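Local coordinates for AHL synthase (Burkholderia glumae, PDB 3P2H), which probably makes N-acyl-homoserine lactone quorum-sensing signals from S-adenosyl-L-methionine and a fatty acyl group carried on acyl carrier protein, at residues A126-A131 against A185-D190. The protein carries 3 engineered substitutions. Sequence-based numbering, arbitrary orientation.
Sequences AAVECA and AALDLD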
# COMPACT_ATOMS: atom_id res chain seq x y z
N ALA A 126 4.05 5.53 -7.83
CA ALA A 126 2.74 5.41 -8.46
C ALA A 126 1.64 5.65 -7.44
O ALA A 126 0.70 6.40 -7.68
CB ALA A 126 2.58 4.03 -9.09
N ALA A 127 1.76 5.00 -6.28
CA ALA A 127 0.78 5.15 -5.22
C ALA A 127 0.67 6.60 -4.78
O ALA A 127 -0.42 7.17 -4.73
CB ALA A 127 1.16 4.27 -4.03
N VAL A 128 1.81 7.21 -4.45
CA VAL A 128 1.82 8.60 -4.02
C VAL A 128 1.18 9.52 -5.05
O VAL A 128 0.30 10.31 -4.73
CB VAL A 128 3.26 9.08 -3.73
CG1 VAL A 128 3.28 10.59 -3.49
CG2 VAL A 128 3.81 8.35 -2.50
N GLU A 129 1.63 9.40 -6.30
CA GLU A 129 1.12 10.21 -7.40
C GLU A 129 -0.40 10.12 -7.47
O GLU A 129 -1.10 11.14 -7.50
CB GLU A 129 1.73 9.72 -8.71
CG GLU A 129 1.56 10.65 -9.88
CD GLU A 129 2.36 10.18 -11.07
OE1 GLU A 129 3.01 11.03 -11.72
OE2 GLU A 129 2.34 8.96 -11.37
N CYS A 130 -0.91 8.89 -7.48
CA CYS A 130 -2.35 8.66 -7.53
C CYS A 130 -3.08 9.31 -6.36
O CYS A 130 -4.02 10.09 -6.55
CB CYS A 130 -2.65 7.17 -7.55
SG CYS A 130 -4.41 6.79 -7.39
N ALA A 131 -2.64 9.00 -5.14
CA ALA A 131 -3.26 9.55 -3.94
C ALA A 131 -3.26 11.07 -3.94
O ALA A 131 -4.25 11.69 -3.56
CB ALA A 131 -2.54 9.02 -2.70
N ALA A 185 9.96 14.95 -4.49
CA ALA A 185 11.27 15.00 -5.13
C ALA A 185 11.95 13.64 -5.08
O ALA A 185 12.53 13.19 -6.07
CB ALA A 185 12.15 16.04 -4.44
N ALA A 186 11.89 12.97 -3.93
CA ALA A 186 12.52 11.67 -3.79
C ALA A 186 11.94 10.63 -4.75
O ALA A 186 12.62 9.67 -5.12
CB ALA A 186 12.37 11.18 -2.36
N LEU A 187 10.69 10.83 -5.15
CA LEU A 187 10.01 9.90 -6.05
C LEU A 187 9.97 10.39 -7.50
O LEU A 187 9.37 9.74 -8.35
CB LEU A 187 8.58 9.65 -5.56
CG LEU A 187 8.49 9.03 -4.16
CD1 LEU A 187 7.06 9.06 -3.65
CD2 LEU A 187 9.03 7.62 -4.20
N ASP A 188 10.60 11.53 -7.77
CA ASP A 188 10.64 12.10 -9.11
C ASP A 188 9.26 12.46 -9.64
O ASP A 188 8.97 12.28 -10.82
CB ASP A 188 11.32 11.13 -10.08
CG ASP A 188 12.82 11.17 -9.96
OD1 ASP A 188 13.49 10.23 -10.44
OD2 ASP A 188 13.34 12.16 -9.41
N LEU A 189 8.41 12.98 -8.76
CA LEU A 189 7.07 13.36 -9.14
C LEU A 189 6.94 14.88 -9.29
O LEU A 189 7.78 15.64 -8.80
CB LEU A 189 6.07 12.86 -8.10
CG LEU A 189 6.10 11.35 -7.87
CD1 LEU A 189 5.20 10.98 -6.70
CD2 LEU A 189 5.67 10.63 -9.15
N ASP A 190 5.89 15.30 -9.98
CA ASP A 190 5.62 16.71 -10.21
C ASP A 190 5.54 17.47 -8.88
O ASP A 190 4.66 17.21 -8.06
CB ASP A 190 4.31 16.84 -10.98
CG ASP A 190 3.92 18.28 -11.22
OD1 ASP A 190 4.83 19.14 -11.23
OD2 ASP A 190 2.72 18.54 -11.41
O HOH W 1 4.09 13.23 -11.27
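The Schellman motif that ends helix 181-186 turns the chain back so that Leu187 and Leu189 both reach Val128 on helix 120-133. Asp188, with positive phi (62°), is the turning residue; it lies between the two leucines in sequence and remains on the solvent side. Leu187 extends CD1 to CG2 of Val128 at 3.5 Å, the closest approach of the contact, and the two side chains cross at about a right angle. Leu189 comes in obliquely and sets its CD1 3.8 Å from CG1 of Val128, so across the contact each valine methyl has a different leucine methyl as its nearest partner. With CG1 anti to the backbone N (chi1 171°), Val128 sends CG1 toward Leu189 and CG2 toward Leu187. The same valine packs on Leu139 of strand 138-144 and on Ile179.

In this acetyltransferase-like fold, helix 120-133 follows strand 97-105 and leads into strand 138-144, which pairs in parallel with strand 97-105: a beta-alpha-beta crossover. The chain leaving helix 181-186 covers a flank of helix 120-133, and the side chain of Val128 is about 8 Å from the bound inhibitor N-(3-oxocyclohex-1-en-1-yl)octanamide.

Leu189 divides its methyls between two residues: CD2 crosses Glu129 obliquely and sits against its carboxylate end, 3.7 Å from OE1, with CB and CG a little farther off. A water donates to Glu129 OE1 at a short 2.5 Å and accepts from Asp190 N at 3.0 Å, bridging the helix to the loop, while Arg133, one helical turn on, forms a salt bridge with OE1. The positive charge of Arg133, in particular, would be expected to favour the ionised carboxylate. Leu187 also touches Val156.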